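Side-chain contacts in HD domain protein (Enterococcus faecalis, PDB 4LRL), which probably hydrolyses deoxyribonucleoside triphosphates as a metal-binding HD-domain enzyme under allosteric control by nucleotides: residues Asp311-Leu314 with Gln315-Leu318; Gly248-Ala251 with Val252-Tyr255. All coordinates share one frame; numbering follows the deposited sequence.

Contact 1: Asp311-Leu314 with Gln315-Leu318; sequences DFTL and QEYL
Thr-313 and Glu-316 grip each other in both directions. The backbone N of Thr-313 donates to Glu-316 OE1 at 3.0 Å, reaching that oxygen from above the carboxylate plane, 39° out of it. In return Thr-313 OG1 accepts from Glu-316 N, a weak bond of 3.5 Å. This reciprocal pair is a capping box, with Thr-313 as the N-cap of helix 314-318. Threonine suits the place because its short hydroxyl can stand in for a carbonyl of a preceding turn: with chi1 at 60°, OG1 sits between the backbone N and the carbonyl carbon and turns toward the Glu-316 amide. Glutamate three residues on has the length to reach back, its chain extended beyond CG. A water donates to both Glu-316 OE1 (2.7 Å) and Asp-311 O, tying the carboxylate to the incoming loop. Behind the cap the regular helix bonds begin, Tyr-317 N to Thr-313 O and Leu-318 N to Leu-314 O. Phe-312, just before the cap, and Tyr-317 form a hydrophobic staple across it, Phe-312 CD1 lying 4.1 Å from Tyr-317 CB. The two rings lie side by side, Tyr-317 CD1 4.2 Å from Phe-312 CE1, and Phe-312 also stacks on Phe-307. Tyrosine combines a ring for Phe-312 with a hydroxyl that hydrogen-bonds to Gly-137 O. One turn apart, Leu-314 CG meets Leu-318 CD1 at 3.9 Å; these branched, apolar side chains fill the side of the turn facing helix 153-162, where both rest on Ile-160.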
loop_
_atom_site.group_PDB
_atom_site.type_symbol
_atom_site.label_atom_id
_atom_site.label_comp_id
_atom_site.label_asym_id
_atom_site.label_seq_id
_atom_site.Cartn_x
_atom_site.Cartn_y
_atom_site.Cartn_z
ATOM N N ASP C 311 -47.077 -11.087 4.594
ATOM C CA ASP C 311 -47.785 -10.934 3.329
ATOM C C ASP C 311 -47.301 -9.647 2.669
ATOM O O ASP C 311 -47.840 -8.566 2.920
ATOM C CB ASP C 311 -49.301 -10.892 3.575
ATOM C CG ASP C 311 -50.122 -11.002 2.294
ATOM O OD1 ASP C 311 -49.557 -10.920 1.179
ATOM O OD2 ASP C 311 -51.356 -11.169 2.403
ATOM N N PHE C 312 -46.268 -9.767 1.841
ATOM C CA PHE C 312 -45.712 -8.605 1.149
ATOM C C PHE C 312 -45.628 -8.789 -0.364
ATOM O O PHE C 312 -45.567 -9.915 -0.868
ATOM C CB PHE C 312 -44.339 -8.240 1.722
ATOM C CG PHE C 312 -43.276 -9.274 1.470
ATOM C CD1 PHE C 312 -42.467 -9.197 0.333
ATOM C CD2 PHE C 312 -43.070 -10.316 2.377
ATOM C CE1 PHE C 312 -41.477 -10.149 0.096
ATOM C CE2 PHE C 312 -42.088 -11.271 2.149
ATOM C CZ PHE C 312 -41.288 -11.187 1.001
ATOM N N THR C 313 -45.627 -7.670 -1.079
ATOM C CA THR C 313 -45.429 -7.672 -2.520
ATOM C C THR C 313 -43.998 -7.243 -2.837
ATOM O O THR C 313 -43.272 -6.748 -1.961
ATOM C CB THR C 313 -46.424 -6.734 -3.233
ATOM O OG1 THR C 313 -46.250 -5.396 -2.751
ATOM C CG2 THR C 313 -47.864 -7.182 -2.974
ATOM N N LEU C 314 -43.594 -7.456 -4.084
ATOM C CA LEU C 314 -42.286 -7.028 -4.542
ATOM C C LEU C 314 -42.072 -5.536 -4.279
ATOM O O LEU C 314 -41.056 -5.146 -3.697
ATOM C CB LEU C 314 -42.101 -7.360 -6.028
ATOM C CG LEU C 314 -40.744 -6.985 -6.648
ATOM C CD1 LEU C 314 -39.555 -7.456 -5.809
ATOM C CD2 LEU C 314 -40.648 -7.513 -8.077
ATOM N N GLN C 315 -43.043 -4.722 -4.686
ATOM C CA GLN C 315 -42.989 -3.262 -4.527
ATOM C C GLN C 315 -42.801 -2.799 -3.079
ATOM O O GLN C 315 -42.123 -1.804 -2.831
ATOM C CB GLN C 315 -44.235 -2.595 -5.131
ATOM C CG GLN C 315 -44.395 -2.787 -6.630
ATOM C CD GLN C 315 -43.338 -2.057 -7.457
ATOM O OE1 GLN C 315 -42.413 -1.440 -6.916
ATOM N NE2 GLN C 315 -43.480 -2.120 -8.781
ATOM N N GLU C 316 -43.409 -3.524 -2.141
ATOM C CA GLU C 316 -43.267 -3.235 -0.715
ATOM C C GLU C 316 -41.874 -3.578 -0.220
ATOM O O GLU C 316 -41.313 -2.881 0.640
ATOM C CB GLU C 316 -44.325 -3.984 0.095
ATOM C CG GLU C 316 -45.678 -3.269 0.123
ATOM C CD GLU C 316 -46.841 -4.197 0.419
ATOM O OE1 GLU C 316 -46.618 -5.415 0.583
ATOM O OE2 GLU C 316 -47.989 -3.705 0.481
ATOM N N TYR C 317 -41.320 -4.655 -0.764
ATOM C CA TYR C 317 -39.969 -5.075 -0.421
ATOM C C TYR C 317 -38.927 -4.071 -0.923
ATOM O O TYR C 317 -38.046 -3.669 -0.173
ATOM C CB TYR C 317 -39.691 -6.466 -0.981
ATOM C CG TYR C 317 -38.329 -7.026 -0.631
ATOM C CD1 TYR C 317 -38.123 -7.731 0.551
ATOM C CD2 TYR C 317 -37.248 -6.872 -1.505
ATOM C CE1 TYR C 317 -36.868 -8.252 0.863
ATOM C CE2 TYR C 317 -36.002 -7.398 -1.215
ATOM C CZ TYR C 317 -35.813 -8.082 -0.035
ATOM O OH TYR C 317 -34.571 -8.602 0.238
ATOM N N LEU C 318 -39.071 -3.665 -2.188
ATOM C CA LEU C 318 -38.145 -2.745 -2.855
ATOM C C LEU C 318 -38.019 -1.377 -2.181
ATOM O O LEU C 318 -37.056 -0.645 -2.420
ATOM C CB LEU C 318 -38.542 -2.563 -4.320
ATOM C CG LEU C 318 -38.341 -3.753 -5.267
ATOM C CD1 LEU C 318 -39.072 -3.514 -6.577
ATOM C CD2 LEU C 318 -36.854 -4.020 -5.517
HETATM O O HOH W 1 -48.873 -6.819 0.687
#

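Contact 2: Gly248-Ala251 with Val252-Tyr255; sequences GMHA and VEDY
His-250 and Glu-253 lie alongside each other, one helical turn apart, and are joined by a nearly straight hydrogen bond: His-250 ND1 donates to Glu-253 OE1 at 3.2 Å with an N-H...O angle of 176°. The acceptor lies in the imidazole plane, at the ring edge, as a ring N-H requires. The carboxylate is turned 66° from the ring, and its OE1 is approached from above the carboxylate plane. Both side chains have CG beside their own backbone N, which sends them the same way along the helix surface. The other carboxylate oxygen, OE2, is hydrogen-bonded to Ser-426 OG, so each oxygen of this buried acid has a partner. Met-249 CE lies over one face of the imidazole, 3.4 Å above its plane and offset toward the rim; the flexible thioether can bend round to place its methyl there.

The amides of Val-252 to Tyr-255 and the carbonyls of Gly-248, the N-cap, to Ala-251 are paired four residues apart in the first turns of helix 249-267, Glu-253 N to Met-249 O at 2.7 Å. Asp-254 OD1 lies 3.1 Å from His-250 O, but two acceptors cannot bond; that carbonyl takes its hydrogen from Asp-254 N. Buried Ala-251 keeps the helix slim where Arg-230 packs on it, and Tyr-255 carries its hydroxyl to Gln-203 O. Gln-265 of the second subunit packs on both His-250 and Glu-253. The histidine bond needs a hydrogen on ND1, which a neutral or a protonated ring can supply; the nearby carboxylate would be expected to favour the protonated form.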
loop_
_atom_site.group_PDB
_atom_site.type_symbol
_atom_site.label_atom_id
_atom_site.label_comp_id
_atom_site.label_asym_id
_atom_site.label_seq_id
_atom_site.Cartn_x
_atom_site.Cartn_y
_atom_site.Cartn_z
ATOM N N GLY C 248 -0.040 -20.803 -12.193
ATOM C CA GLY C 248 -0.566 -19.773 -11.308
ATOM C C GLY C 248 -1.134 -20.288 -9.997
ATOM O O GLY C 248 -1.879 -19.574 -9.326
ATOM N N MET C 249 -0.774 -21.516 -9.623
ATOM C CA MET C 249 -1.292 -22.143 -8.401
ATOM C C MET C 249 -1.104 -21.283 -7.131
ATOM O O MET C 249 -2.020 -21.164 -6.318
ATOM C CB MET C 249 -0.657 -23.526 -8.183
ATOM C CG MET C 249 -1.011 -24.106 -6.810
ATOM S SD MET C 249 0.024 -25.435 -6.182
ATOM C CE MET C 249 1.697 -24.791 -6.327
ATOM N N HIS C 250 0.086 -20.709 -6.958
ATOM C CA HIS C 250 0.380 -19.920 -5.753
ATOM C C HIS C 250 -0.546 -18.717 -5.612
ATOM O O HIS C 250 -0.955 -18.381 -4.505
ATOM C CB HIS C 250 1.841 -19.481 -5.704
ATOM C CG HIS C 250 2.820 -20.618 -5.627
ATOM N ND1 HIS C 250 2.780 -21.573 -4.631
ATOM C CD2 HIS C 250 3.878 -20.934 -6.411
ATOM C CE1 HIS C 250 3.769 -22.432 -4.811
ATOM N NE2 HIS C 250 4.445 -22.071 -5.886
ATOM N N ALA C 251 -0.887 -18.091 -6.737
ATOM C CA ALA C 251 -1.866 -17.013 -6.763
ATOM C C ALA C 251 -3.263 -17.512 -6.377
ATOM O O ALA C 251 -4.011 -16.805 -5.713
ATOM C CB ALA C 251 -1.896 -16.357 -8.116
ATOM N N VAL C 252 -3.617 -18.724 -6.798
ATOM C CA VAL C 252 -4.873 -19.331 -6.379
ATOM C C VAL C 252 -4.812 -19.621 -4.872
ATOM O O VAL C 252 -5.772 -19.361 -4.152
ATOM C CB VAL C 252 -5.211 -20.599 -7.213
ATOM C CG1 VAL C 252 -6.448 -21.308 -6.656
ATOM C CG2 VAL C 252 -5.419 -20.222 -8.679
ATOM N N GLU C 253 -3.671 -20.125 -4.410
ATOM C CA GLU C 253 -3.414 -20.308 -2.982
ATOM C C GLU C 253 -3.648 -19.049 -2.159
ATOM O O GLU C 253 -4.317 -19.109 -1.125
ATOM C CB GLU C 253 -1.981 -20.747 -2.742
ATOM C CG GLU C 253 -1.705 -22.203 -2.991
ATOM C CD GLU C 253 -0.290 -22.582 -2.588
ATOM O OE1 GLU C 253 0.550 -21.672 -2.394
ATOM O OE2 GLU C 253 -0.027 -23.792 -2.462
ATOM N N ASP C 254 -3.084 -17.925 -2.620
ATOM C CA ASP C 254 -3.249 -16.622 -1.971
ATOM C C ASP C 254 -4.704 -16.196 -1.919
ATOM O O ASP C 254 -5.113 -15.494 -0.997
ATOM C CB ASP C 254 -2.459 -15.535 -2.698
ATOM C CG ASP C 254 -0.977 -15.823 -2.754
ATOM O OD1 ASP C 254 -0.337 -15.411 -3.744
ATOM O OD2 ASP C 254 -0.450 -16.463 -1.817
ATOM N N TYR C 255 -5.487 -16.600 -2.914
ATOM C CA TYR C 255 -6.906 -16.321 -2.867
ATOM C C TYR C 255 -7.546 -17.092 -1.696
ATOM O O TYR C 255 -8.292 -16.513 -0.912
ATOM C CB TYR C 255 -7.584 -16.626 -4.203
ATOM C CG TYR C 255 -9.060 -16.873 -4.057
ATOM C CD1 TYR C 255 -9.941 -15.813 -3.862
ATOM C CD2 TYR C 255 -9.575 -18.174 -4.104
ATOM C CE1 TYR C 255 -11.298 -16.036 -3.718
ATOM C CE2 TYR C 255 -10.942 -18.415 -3.955
ATOM C CZ TYR C 255 -11.795 -17.342 -3.765
ATOM O OH TYR C 255 -13.141 -17.551 -3.614
#

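Overall arrangement
Contact 2 precedes contact 1 along the chain, and both fall in the HD-associated region. Their centres are 43 Å apart, on opposite sides of the chain's centre, and their nearest atoms are about 24 Å apart, so they do not touch. What they share is the metal site between them: the nickel ion held by His-90, His-134, Asp-135 and Asp-207 is about 13 Å from the side chain of Tyr-317 in contact 1 and about 11 Å from that of Tyr-255 in contact 2. Each turn thus places a buried tyrosine within reach of the HD-domain core. Contact 2 also meets a second subunit, whereas contact 1 is touched by no other chain of the assembly.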